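3-hexulose-6-phosphate isomerase (PDB 1JEO) catalyses the interconversion of D-arabino-hex-3-ulose 6-phosphate and fructose 6-phosphate, as a homotetrameric isomerase of the SIS family. Local coordinates at residues I14-L17 with K18-Y21; E25-N28 with K29-L33; G93-E96 with S97-T100; T144-E147 with E148-I152; L156-A159 with E160-R164. All coordinates share one frame; numbering follows the deposited sequence.

Contact 1 of 5, residues I14-L17 with K18-Y21; sequences ILIL and KKFY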
loop_
_atom_site.group_PDB
_atom_site.type_symbol
_atom_site.label_atom_id
_atom_site.label_comp_id
_atom_site.label_asym_id
_atom_site.label_seq_id
_atom_site.Cartn_x
_atom_site.Cartn_y
_atom_site.Cartn_z
ATOM N N ILE A 14 9.301 13.273 2.116
ATOM C CA ILE A 14 9.716 12.078 2.862
ATOM C C ILE A 14 9.615 12.345 4.365
ATOM O O ILE A 14 9.287 11.438 5.132
ATOM C CB ILE A 14 11.177 11.610 2.487
ATOM C CG1 ILE A 14 11.380 11.528 0.962
ATOM C CG2 ILE A 14 11.494 10.241 3.093
ATOM C CD1 ILE A 14 10.228 10.927 0.145
ATOM N N LEU A 15 9.814 13.605 4.759
ATOM C CA LEU A 15 9.740 14.015 6.165
ATOM C C LEU A 15 8.321 13.965 6.746
ATOM O O LEU A 15 8.150 13.856 7.958
ATOM C CB LEU A 15 10.360 15.404 6.367
ATOM C CG LEU A 15 11.871 15.566 6.135
ATOM C CD1 LEU A 15 12.256 17.019 6.357
ATOM C CD2 LEU A 15 12.692 14.653 7.045
ATOM N N ILE A 16 7.320 13.983 5.862
ATOM C CA ILE A 16 5.897 13.908 6.220
ATOM C C ILE A 16 5.587 12.520 6.827
ATOM O O ILE A 16 4.679 12.382 7.653
ATOM C CB ILE A 16 5.004 14.229 4.958
ATOM C CG1 ILE A 16 5.097 15.728 4.637
ATOM C CG2 ILE A 16 3.541 13.784 5.126
ATOM C CD1 ILE A 16 4.421 16.158 3.337
ATOM N N LEU A 17 6.412 11.527 6.485
ATOM C CA LEU A 17 6.254 10.159 6.989
ATOM C C LEU A 17 6.632 9.984 8.469
ATOM O O LEU A 17 6.337 8.944 9.071
ATOM C CB LEU A 17 7.031 9.169 6.111
ATOM C CG LEU A 17 6.589 9.076 4.644
ATOM C CD1 LEU A 17 7.531 8.184 3.867
ATOM C CD2 LEU A 17 5.164 8.556 4.543
ATOM N N LYS A 18 7.220 11.033 9.054
ATOM C CA LYS A 18 7.628 11.055 10.465
ATOM C C LYS A 18 6.411 10.977 11.398
ATOM O O LYS A 18 6.510 10.427 12.496
ATOM C CB LYS A 18 8.458 12.315 10.764
ATOM C CG LYS A 18 9.226 12.286 12.084
ATOM C CD LYS A 18 10.049 13.548 12.303
ATOM C CE LYS A 18 10.751 13.513 13.662
ATOM N NZ LYS A 18 11.598 14.717 13.909
ATOM N N LYS A 19 5.259 11.450 10.909
ATOM C CA LYS A 19 3.987 11.450 11.654
ATOM C C LYS A 19 3.568 10.051 12.107
ATOM O O LYS A 19 2.960 9.894 13.165
ATOM C CB LYS A 19 2.848 12.011 10.795
ATOM C CG LYS A 19 2.979 13.456 10.342
ATOM C CD LYS A 19 1.746 13.915 9.538
ATOM C CE LYS A 19 1.493 13.060 8.287
ATOM N NZ LYS A 19 0.409 13.591 7.422
ATOM N N PHE A 20 3.906 9.043 11.298
ATOM C CA PHE A 20 3.573 7.644 11.583
ATOM C C PHE A 20 4.324 7.032 12.769
ATOM O O PHE A 20 3.988 5.933 13.225
ATOM C CB PHE A 20 3.765 6.785 10.326
ATOM C CG PHE A 20 2.785 7.095 9.229
ATOM C CD1 PHE A 20 3.160 7.915 8.149
ATOM C CD2 PHE A 20 1.472 6.584 9.274
ATOM C CE1 PHE A 20 2.236 8.234 7.116
ATOM C CE2 PHE A 20 0.533 6.887 8.255
ATOM C CZ PHE A 20 0.920 7.718 7.169
ATOM N N TYR A 21 5.313 7.770 13.272
ATOM C CA TYR A 21 6.133 7.346 14.404
ATOM C C TYR A 21 5.951 8.245 15.633
ATOM O O TYR A 21 6.089 7.778 16.765
ATOM C CB TYR A 21 7.621 7.353 14.015
ATOM C CG TYR A 21 8.000 6.424 12.881
ATOM C CD1 TYR A 21 8.079 6.899 11.556
ATOM C CD2 TYR A 21 8.300 5.067 13.126
ATOM C CE1 TYR A 21 8.451 6.036 10.484
ATOM C CE2 TYR A 21 8.676 4.192 12.067
ATOM C CZ TYR A 21 8.747 4.690 10.754
ATOM O OH TYR A 21 9.127 3.858 9.729
#
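Lys18 N is hydrogen-bonded to Leu15 O at 3.2 Å, an i to i+3 bond where the chain passes from helix 5-15 into the short helix 19-22. Lys18 CB rests against the same oxygen before the rest of the chain leads away. At Lys19 the i+3 backbone bond to Ile16 O is weak, but the side chain lies alongside Ile16, bent at CG-CD (chi3 -59°), which brings CE to 3.8 Å from Ile16 CG2. The same lysine makes a cation-pi contact with Trp26. With the lysine cut back to an alanine, Ile16 CG2 would probably lose its neighbour and the Trp26 ring its cationic partner. Phe20 repeats the i+3 pattern, its N 3.3 Å from Leu17 O, and that oxygen also sits near the ring plane at the edge. Farther out along the two side chains, Leu17 CD2 packs on Phe20 CE1 at 3.9 Å, and both reach Leu132. Tyr21 places CD1 3.7 Å from Leu17 O. The turn is thus held by i to i+3 bonds, one of them weak; Lys19 can spend its methylene carbons on Ile16 and its charge on Trp26, whereas Leu17 and Phe20 side chains meet by apolar contact alone.

Contact 2 of 5, residues E25-N28 with K29-L33; sequences EWKN and KLDSL
Trp26 and Lys29 lie side by side and point the same way, the lysine chain running past the six-membered part of the indole with CD 4.0 Å from Trp26 CE3. The approach is through methylene carbon. The chain stays extended as far as CE and bends only at its last torsion (chi4 -68°), and its ammonium group is hydrogen-bonded to Thr129 O. Closer to the backbone, Lys29 CB is 3.5 Å from Trp26 O, and Lys29 CG is 3.6 Å from Glu25 O. One residue further along, Lys27 and Asp31 form a second pair running alongside each other, but their charged ends do not meet: Lys27 folds back at chi3 and chi4, leaving NZ 6.5 Å from Asp31 OD2. Asp31 instead forms a salt bridge with Arg164 through OD1. Both pairs ride on helix 24-39, whose i to i+4 bonds tie the segments together: Leu30 N to Trp26 O at 3.3 Å, Asp31 N to Lys27 O at 2.9 Å and Ser32 N to Asn28 O at 2.9 Å. Leu30 has CB 3.6 Å from Lys27 O, and its side chain packs on Val157 of helix 144-164. Ser32 CB lies against Asn28 O, and its hydroxyl is hydrogen-bonded to Arg36 NE.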
loop_
_atom_site.group_PDB
_atom_site.type_symbol
_atom_site.label_atom_id
_atom_site.label_comp_id
_atom_site.label_asym_id
_atom_site.label_seq_id
_atom_site.Cartn_x
_atom_site.Cartn_y
_atom_site.Cartn_z
ATOM N N GLU A 25 -2.486 9.616 16.204
ATOM C CA GLU A 25 -3.544 9.377 15.214
ATOM C C GLU A 25 -3.030 8.713 13.936
ATOM O O GLU A 25 -3.738 7.922 13.309
ATOM C CB GLU A 25 -4.298 10.676 14.886
ATOM C CG GLU A 25 -3.413 11.915 14.747
ATOM C CD GLU A 25 -4.105 13.112 14.107
ATOM O OE1 GLU A 25 -5.318 13.045 13.807
ATOM O OE2 GLU A 25 -3.420 14.139 13.910
ATOM N N TRP A 26 -1.775 9.002 13.596
ATOM C CA TRP A 26 -1.144 8.439 12.408
ATOM C C TRP A 26 -0.480 7.102 12.700
ATOM O O TRP A 26 -0.470 6.221 11.846
ATOM C CB TRP A 26 -0.156 9.431 11.796
ATOM C CG TRP A 26 -0.821 10.653 11.247
ATOM C CD1 TRP A 26 -1.026 11.834 11.899
ATOM C CD2 TRP A 26 -1.408 10.803 9.948
ATOM N NE1 TRP A 26 -1.713 12.713 11.096
ATOM C CE2 TRP A 26 -1.963 12.111 9.892
ATOM C CE3 TRP A 26 -1.527 9.960 8.821
ATOM C CZ2 TRP A 26 -2.633 12.605 8.744
ATOM C CZ3 TRP A 26 -2.195 10.447 7.672
ATOM C CH2 TRP A 26 -2.741 11.765 7.650
ATOM N N LYS A 27 0.004 6.939 13.936
ATOM C CA LYS A 27 0.644 5.704 14.408
ATOM C C LYS A 27 -0.418 4.600 14.438
ATOM O O LYS A 27 -0.126 3.438 14.144
ATOM C CB LYS A 27 1.205 5.902 15.820
ATOM C CG LYS A 27 2.239 4.861 16.267
ATOM C CD LYS A 27 2.307 4.710 17.797
ATOM C CE LYS A 27 2.715 5.994 18.529
ATOM N NZ LYS A 27 4.079 6.454 18.164
ATOM N N ASN A 28 -1.655 5.000 14.751
ATOM C CA ASN A 28 -2.805 4.103 14.817
ATOM C C ASN A 28 -3.135 3.547 13.430
ATOM O O ASN A 28 -3.491 2.379 13.311
ATOM C CB ASN A 28 -4.023 4.826 15.412
ATOM C CG ASN A 28 -5.264 3.945 15.467
ATOM O OD1 ASN A 28 -6.223 4.164 14.725
ATOM N ND2 ASN A 28 -5.227 2.915 16.303
ATOM N N LYS A 29 -3.001 4.386 12.400
ATOM C CA LYS A 29 -3.259 3.980 11.012
ATOM C C LYS A 29 -2.238 2.933 10.553
ATOM O O LYS A 29 -2.607 1.934 9.927
ATOM C CB LYS A 29 -3.246 5.194 10.073
ATOM C CG LYS A 29 -4.430 6.140 10.257
ATOM C CD LYS A 29 -4.409 7.262 9.233
ATOM C CE LYS A 29 -5.592 8.209 9.393
ATOM N NZ LYS A 29 -6.902 7.575 9.063
ATOM N N LEU A 30 -0.979 3.133 10.952
ATOM C CA LEU A 30 0.125 2.221 10.634
ATOM C C LEU A 30 -0.046 0.900 11.388
ATOM O O LEU A 30 0.138 -0.172 10.805
ATOM C CB LEU A 30 1.477 2.868 10.987
ATOM C CG LEU A 30 2.789 2.068 10.898
ATOM C CD1 LEU A 30 3.064 1.621 9.463
ATOM C CD2 LEU A 30 3.940 2.904 11.420
ATOM N N ASP A 31 -0.420 0.995 12.672
ATOM C CA ASP A 31 -0.641 -0.173 13.534
ATOM C C ASP A 31 -1.812 -1.011 13.039
ATOM O O ASP A 31 -1.740 -2.240 13.040
ATOM C CB ASP A 31 -0.891 0.241 14.992
ATOM C CG ASP A 31 0.377 0.694 15.713
ATOM O OD1 ASP A 31 1.496 0.430 15.228
ATOM O OD2 ASP A 31 0.251 1.324 16.785
ATOM N N SER A 32 -2.856 -0.329 12.563
ATOM C CA SER A 32 -4.056 -0.978 12.034
ATOM C C SER A 32 -3.751 -1.698 10.719
ATOM O O SER A 32 -4.199 -2.823 10.523
ATOM C CB SER A 32 -5.185 0.039 11.843
ATOM O OG SER A 32 -6.398 -0.598 11.489
ATOM N N LEU A 33 -2.929 -1.076 9.865
ATOM C CA LEU A 33 -2.528 -1.659 8.574
ATOM C C LEU A 33 -1.761 -2.968 8.796
ATOM O O LEU A 33 -2.087 -3.984 8.184
ATOM C CB LEU A 33 -1.672 -0.662 7.759
ATOM C CG LEU A 33 -0.910 -1.078 6.476
ATOM C CD1 LEU A 33 -1.837 -1.580 5.388
ATOM C CD2 LEU A 33 -0.106 0.097 5.955
#

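Contact 3 of 5, residues G93-E96 with S97-T100; sequences GRTE and SVLT
The loop after strand 85-89 and the first turn of helix 96-106 meet here, in the parallel alpha/beta fold of the SIS domain, where Gly93, Arg94 and Thr95 belong to the inferred substrate-binding loop. Gly93 adopts a positive phi, a conformation that glycine takes readily, and Thr95 holds the N-cap position. Its hydroxyl does not cap the helix but is hydrogen-bonded to a bound citrate, probably from the crystallisation liquor, whose place is consistent with a pocket for the anionic substrate. The Thr95 backbone carbonyl faces into the helix instead: Leu99 N reaches Thr95 O at 3.1 Å, and Val98 N makes a weak bond to the same oxygen. Beside these bonds Thr95 CB and Val98 CG2 touch at 4.1 Å, a light contact of the threonine CB with one valine methyl; Val98 also packs against Val122. Leu99 turns back over the start of the helix. With its CG opposite the carbonyl carbon across CA-CB (chi1 -73°), it sets CD1 3.6 Å from Arg94 O and brings the same methyl within 3.7 Å of Glu96 OE2, the glutamate being bent at chi2 and slanting across the leucine. Farther along, Glu96 O is gripped twice by one residue. Thr100 N and Thr100 OG1 approach it from opposite faces of the carbonyl plane, each at 3.0 Å, the amide tilted 21° from that plane and the hydroxyl standing 35° out of it.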
loop_
_atom_site.group_PDB
_atom_site.type_symbol
_atom_site.label_atom_id
_atom_site.label_comp_id
_atom_site.label_asym_id
_atom_site.label_seq_id
_atom_site.Cartn_x
_atom_site.Cartn_y
_atom_site.Cartn_z
ATOM N N GLY A 93 -7.884 8.893 -6.166
ATOM C CA GLY A 93 -8.903 8.057 -5.550
ATOM C C GLY A 93 -10.199 8.016 -6.351
ATOM O O GLY A 93 -11.222 7.541 -5.856
ATOM N N ARG A 94 -10.146 8.503 -7.591
ATOM C CA ARG A 94 -11.315 8.574 -8.468
ATOM C C ARG A 94 -11.293 7.618 -9.656
ATOM O O ARG A 94 -12.309 7.482 -10.350
ATOM C CB ARG A 94 -11.487 10.005 -8.999
ATOM C CG ARG A 94 -11.851 11.060 -7.959
ATOM C CD ARG A 94 -11.965 12.450 -8.581
ATOM N NE ARG A 94 -10.668 12.984 -9.008
ATOM C CZ ARG A 94 -10.363 13.351 -10.254
ATOM N NH1 ARG A 94 -11.258 13.250 -11.232
ATOM N NH2 ARG A 94 -9.148 13.809 -10.527
ATOM N N THR A 95 -10.151 6.961 -9.885
ATOM C CA THR A 95 -9.964 6.029 -11.011
ATOM C C THR A 95 -11.037 4.933 -11.046
ATOM O O THR A 95 -11.201 4.180 -10.084
ATOM C CB THR A 95 -8.549 5.405 -10.984
ATOM O OG1 THR A 95 -7.588 6.435 -10.722
ATOM C CG2 THR A 95 -8.210 4.757 -12.328
ATOM N N GLU A 96 -11.798 4.916 -12.141
ATOM C CA GLU A 96 -12.901 3.976 -12.354
ATOM C C GLU A 96 -12.591 2.491 -12.171
ATOM O O GLU A 96 -13.392 1.770 -11.565
ATOM C CB GLU A 96 -13.562 4.227 -13.709
ATOM C CG GLU A 96 -14.511 5.423 -13.743
ATOM C CD GLU A 96 -15.831 5.162 -13.031
ATOM O OE1 GLU A 96 -16.568 4.243 -13.450
ATOM O OE2 GLU A 96 -16.133 5.882 -12.057
ATOM N N SER A 97 -11.416 2.057 -12.640
ATOM C CA SER A 97 -10.991 0.659 -12.510
ATOM C C SER A 97 -10.716 0.259 -11.058
ATOM O O SER A 97 -10.915 -0.902 -10.689
ATOM C CB SER A 97 -9.765 0.373 -13.373
ATOM O OG SER A 97 -10.094 0.479 -14.744
ATOM N N VAL A 98 -10.288 1.226 -10.243
ATOM C CA VAL A 98 -10.025 1.002 -8.814
ATOM C C VAL A 98 -11.372 0.914 -8.076
ATOM O O VAL A 98 -11.533 0.085 -7.181
ATOM C CB VAL A 98 -9.106 2.125 -8.212
ATOM C CG1 VAL A 98 -9.016 2.032 -6.678
ATOM C CG2 VAL A 98 -7.705 2.016 -8.806
ATOM N N LEU A 99 -12.340 1.725 -8.508
ATOM C CA LEU A 99 -13.690 1.751 -7.930
ATOM C C LEU A 99 -14.464 0.457 -8.194
ATOM O O LEU A 99 -15.213 -0.003 -7.335
ATOM C CB LEU A 99 -14.480 2.952 -8.457
ATOM C CG LEU A 99 -14.080 4.323 -7.909
ATOM C CD1 LEU A 99 -14.755 5.426 -8.698
ATOM C CD2 LEU A 99 -14.474 4.404 -6.457
ATOM N N THR A 100 -14.231 -0.139 -9.369
ATOM C CA THR A 100 -14.849 -1.401 -9.796
ATOM C C THR A 100 -14.403 -2.532 -8.853
ATOM O O THR A 100 -15.233 -3.303 -8.363
ATOM C CB THR A 100 -14.441 -1.733 -11.269
ATOM O OG1 THR A 100 -14.985 -0.740 -12.146
ATOM C CG2 THR A 100 -14.942 -3.101 -11.708
#

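Contact 4 of 5, residues T144-E147 with E148-I152; sequences TTFE and ETALI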
loop_
_atom_site.group_PDB
_atom_site.type_symbol
_atom_site.label_atom_id
_atom_site.label_comp_id
_atom_site.label_asym_id
_atom_site.label_seq_id
_atom_site.Cartn_x
_atom_site.Cartn_y
_atom_site.Cartn_z
ATOM N N THR A 144 3.193 11.894 -9.353
ATOM C CA THR A 144 4.643 11.639 -9.231
ATOM C C THR A 144 5.167 11.579 -7.794
ATOM O O THR A 144 5.741 10.568 -7.398
ATOM C CB THR A 144 5.486 12.678 -10.034
ATOM O OG1 THR A 144 5.107 12.636 -11.414
ATOM C CG2 THR A 144 6.984 12.394 -9.946
ATOM N N THR A 145 4.912 12.631 -7.016
ATOM C CA THR A 145 5.375 12.694 -5.631
ATOM C C THR A 145 4.663 11.723 -4.695
ATOM O O THR A 145 5.278 11.225 -3.755
ATOM C CB THR A 145 5.345 14.126 -5.068
ATOM O OG1 THR A 145 4.042 14.696 -5.242
ATOM C CG2 THR A 145 6.381 14.987 -5.773
ATOM N N PHE A 146 3.390 11.429 -4.984
ATOM C CA PHE A 146 2.606 10.472 -4.196
ATOM C C PHE A 146 3.178 9.060 -4.397
ATOM O O PHE A 146 3.347 8.334 -3.425
ATOM C CB PHE A 146 1.103 10.524 -4.571
ATOM C CG PHE A 146 0.297 9.333 -4.071
ATOM C CD1 PHE A 146 0.051 9.150 -2.692
ATOM C CD2 PHE A 146 -0.139 8.338 -4.977
ATOM C CE1 PHE A 146 -0.612 7.985 -2.219
ATOM C CE2 PHE A 146 -0.803 7.170 -4.520
ATOM C CZ PHE A 146 -1.039 6.992 -3.137
ATOM N N GLU A 147 3.444 8.686 -5.651
ATOM C CA GLU A 147 3.998 7.368 -5.985
ATOM C C GLU A 147 5.365 7.131 -5.331
ATOM O O GLU A 147 5.622 6.043 -4.817
ATOM C CB GLU A 147 4.085 7.190 -7.502
ATOM C CG GLU A 147 2.721 7.083 -8.191
ATOM C CD GLU A 147 2.604 7.943 -9.439
ATOM O OE1 GLU A 147 3.633 8.452 -9.930
ATOM O OE2 GLU A 147 1.473 8.124 -9.933
ATOM N N GLU A 148 6.188 8.184 -5.271
ATOM C CA GLU A 148 7.519 8.131 -4.651
ATOM C C GLU A 148 7.408 7.933 -3.137
ATOM O O GLU A 148 8.065 7.057 -2.565
ATOM C CB GLU A 148 8.289 9.428 -4.899
ATOM C CG GLU A 148 8.670 9.707 -6.342
ATOM C CD GLU A 148 9.196 11.126 -6.551
ATOM O OE1 GLU A 148 9.124 11.954 -5.613
ATOM O OE2 GLU A 148 9.675 11.419 -7.666
ATOM N N THR A 149 6.536 8.731 -2.516
ATOM C CA THR A 149 6.298 8.702 -1.071
ATOM C C THR A 149 5.595 7.416 -0.641
ATOM O O THR A 149 5.911 6.873 0.416
ATOM C CB THR A 149 5.491 9.943 -0.625
ATOM O OG1 THR A 149 6.133 11.121 -1.133
ATOM C CG2 THR A 149 5.419 10.051 0.894
ATOM N N ALA A 150 4.680 6.925 -1.486
ATOM C CA ALA A 150 3.938 5.689 -1.224
ATOM C C ALA A 150 4.863 4.482 -1.239
ATOM O O ALA A 150 4.728 3.615 -0.389
ATOM C CB ALA A 150 2.790 5.504 -2.227
ATOM N N LEU A 151 5.834 4.464 -2.158
ATOM C CA LEU A 151 6.811 3.365 -2.242
ATOM C C LEU A 151 7.643 3.334 -0.964
ATOM O O LEU A 151 7.803 2.273 -0.354
ATOM C CB LEU A 151 7.749 3.514 -3.454
ATOM C CG LEU A 151 8.863 2.461 -3.642
ATOM C CD1 LEU A 151 8.274 1.072 -3.867
ATOM C CD2 LEU A 151 9.774 2.843 -4.803
ATOM N N ILE A 152 8.105 4.512 -0.541
ATOM C CA ILE A 152 8.909 4.646 0.673
ATOM C C ILE A 152 8.097 4.252 1.915
ATOM O O ILE A 152 8.585 3.475 2.730
ATOM C CB ILE A 152 9.565 6.056 0.763
ATOM C CG1 ILE A 152 10.602 6.173 -0.362
ATOM C CG2 ILE A 152 10.255 6.270 2.126
ATOM C CD1 ILE A 152 11.136 7.560 -0.637
#
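Thr149 grips Thr145 O with two hydrogen bonds, from OG1 at 2.8 Å and from N at 3.1 Å, and the two donors come from opposite faces of the carbonyl plane. Three more i to i+4 backbone bonds flank this pair, the shortest from Ala150 N to Phe146 O at 2.7 Å. Apolar contact comes from Ala150, whose CB lies 4.1 Å above one face of the Phe146 ring, offset toward the rim. Mixed contacts gather round Glu148, which runs alongside Thr144: CG sits 3.2 Å from Thr144 O, and OE2 3.7 Å from the methyl CG2 of that threonine. Its CG lies opposite the carbonyl carbon (chi1 -66°), and the extended chain carries the carboxylate back along the helix to the first turn. Without this side chain, as with an alanine, the methyl groups of Thr144 and Thr145 would probably be uncovered on that flank, and the first turn would lose a nearby negative charge. In the ionic group, Glu147 OE1 forms a salt bridge with Arg50. This is the N-terminal end of helix 144-164, where Glu147, the inferred proton acceptor, and Phe146, close to Ser51 and Gly91 of the inferred substrate site, border the SIS-family active site.

Contact 5 of 5, residues L156-A159 with E160-R164; sequences LVIA and EIMKR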
loop_
_atom_site.group_PDB
_atom_site.type_symbol
_atom_site.label_atom_id
_atom_site.label_comp_id
_atom_site.label_asym_id
_atom_site.label_seq_id
_atom_site.Cartn_x
_atom_site.Cartn_y
_atom_site.Cartn_z
ATOM N N LEU A 156 8.609 1.048 4.491
ATOM C CA LEU A 156 8.718 1.302 5.934
ATOM C C LEU A 156 7.743 0.395 6.697
ATOM O O LEU A 156 8.018 0.014 7.834
ATOM C CB LEU A 156 8.458 2.776 6.286
ATOM C CG LEU A 156 9.437 3.867 5.825
ATOM C CD1 LEU A 156 8.933 5.222 6.277
ATOM C CD2 LEU A 156 10.830 3.620 6.353
ATOM N N VAL A 157 6.639 0.014 6.043
ATOM C CA VAL A 157 5.638 -0.899 6.620
ATOM C C VAL A 157 6.284 -2.290 6.684
ATOM O O VAL A 157 6.187 -2.976 7.705
ATOM C CB VAL A 157 4.323 -0.928 5.770
ATOM C CG1 VAL A 157 3.363 -2.022 6.243
ATOM C CG2 VAL A 157 3.631 0.424 5.859
ATOM N N ILE A 158 7.001 -2.654 5.617
ATOM C CA ILE A 158 7.717 -3.931 5.539
ATOM C C ILE A 158 8.788 -3.964 6.638
ATOM O O ILE A 158 8.918 -4.968 7.338
ATOM C CB ILE A 158 8.364 -4.135 4.132
ATOM C CG1 ILE A 158 7.270 -4.295 3.062
ATOM C CG2 ILE A 158 9.315 -5.337 4.124
ATOM C CD1 ILE A 158 6.364 -5.530 3.239
ATOM N N ALA A 159 9.479 -2.835 6.827
ATOM C CA ALA A 159 10.522 -2.692 7.852
ATOM C C ALA A 159 9.942 -2.934 9.241
ATOM O O ALA A 159 10.527 -3.667 10.039
ATOM C CB ALA A 159 11.158 -1.306 7.783
ATOM N N GLU A 160 8.753 -2.378 9.482
ATOM C CA GLU A 160 8.066 -2.538 10.756
ATOM C C GLU A 160 7.501 -3.943 10.970
ATOM O O GLU A 160 7.439 -4.405 12.110
ATOM C CB GLU A 160 6.967 -1.485 10.933
ATOM C CG GLU A 160 7.469 -0.049 11.084
ATOM C CD GLU A 160 8.383 0.153 12.285
ATOM O OE1 GLU A 160 7.970 -0.176 13.415
ATOM O OE2 GLU A 160 9.519 0.639 12.091
ATOM N N ILE A 161 7.114 -4.628 9.885
ATOM C CA ILE A 161 6.586 -5.999 9.986
ATOM C C ILE A 161 7.725 -6.956 10.366
ATOM O O ILE A 161 7.532 -7.853 11.188
ATOM C CB ILE A 161 5.863 -6.477 8.672
ATOM C CG1 ILE A 161 4.578 -5.670 8.455
ATOM C CG2 ILE A 161 5.485 -7.969 8.760
ATOM C CD1 ILE A 161 3.898 -5.886 7.093
ATOM N N MET A 162 8.915 -6.713 9.811
ATOM C CA MET A 162 10.105 -7.526 10.089
ATOM C C MET A 162 10.581 -7.374 11.540
ATOM O O MET A 162 11.028 -8.347 12.145
ATOM C CB MET A 162 11.248 -7.171 9.137
ATOM C CG MET A 162 11.032 -7.571 7.691
ATOM S SD MET A 162 12.507 -7.343 6.665
ATOM C CE MET A 162 12.281 -5.819 6.173
ATOM N N LYS A 163 10.444 -6.163 12.086
ATOM C CA LYS A 163 10.823 -5.837 13.470
ATOM C C LYS A 163 9.910 -6.512 14.493
ATOM O O LYS A 163 10.386 -7.048 15.496
ATOM C CB LYS A 163 10.738 -4.328 13.717
ATOM C CG LYS A 163 11.807 -3.486 13.086
ATOM C CD LYS A 163 11.529 -2.024 13.378
ATOM C CE LYS A 163 12.588 -1.130 12.801
ATOM N NZ LYS A 163 12.249 0.309 12.959
ATOM N N ARG A 164 8.604 -6.471 14.227
ATOM C CA ARG A 164 7.589 -7.047 15.114
ATOM C C ARG A 164 7.522 -8.567 15.114
ATOM O O ARG A 164 7.164 -9.173 16.127
ATOM C CB ARG A 164 6.210 -6.465 14.794
ATOM C CG ARG A 164 6.106 -4.978 15.074
ATOM C CD ARG A 164 4.796 -4.405 14.580
ATOM N NE ARG A 164 4.824 -2.944 14.584
ATOM C CZ ARG A 164 3.756 -2.165 14.733
ATOM N NH1 ARG A 164 2.550 -2.693 14.902
ATOM N NH2 ARG A 164 3.895 -0.848 14.681
#
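Leu156 O accepts from Glu160 N at 3.0 Å, and Glu160 CG lies 3.3 Å from the same oxygen. The glutamate bends at chi2, and its OE2 is met by Lys163 NZ at 2.9 Å from the syn side, 25° out of the carboxylate plane, an i to i+3 salt bridge. Val157 comes next, its carbonyl oxygen bonded to Ile161 N. Its CG1 stands opposite the backbone N (chi1 172°), a setting that brings it to 4.0 Å from Ile161 CD1, the two side chains slanting across each other. These residues belong to the last turns of helix 144-164, which here packs on helix 24-39 through Val157, against Leu30 and Leu33, and on helix 49-64 through Ile158 and Ile161, which both meet Leu62. Ile158 O takes Met162 N at 3.0 Å and, weakly, Ile161 N as well. The methionine chain bends at its thioether (chi3 -89°), folding its terminal methyl back so that CE touches Ile158 CG2 at 3.6 Å and lies near Ile158 O. Leu65 packs on both of these side chains. Ala159 O ends the segment by accepting from Lys163 N at 3.2 Å, with Lys163 CG 3.3 Å from the same oxygen before the extended chain goes on to Glu160.

Overall arrangement
Contacts 4 and 5 are successive parts of helix 144-164, their centres 18 Å apart, and contacts 1 and 2 pack on it. Contact 1 touches both: Ile14 CD1 meets Ile152 CD1 at 3.6 Å in contact 4, and Tyr21 OH lies 3.7 Å from Leu156 CB in contact 5. Contact 2 joins contact 5 through the Asp31 OD1 to Arg164 NH2 salt bridge of 2.8 Å. Contacts 1 and 2 also touch, with Tyr21 O 2.8 Å from Lys27 NZ. Contact 3 stands apart, its nearest atoms about 7 Å from contact 4. Between them lies the citrate-marked pocket, with the side chains of Thr95 and Glu147 about 9 Å apart.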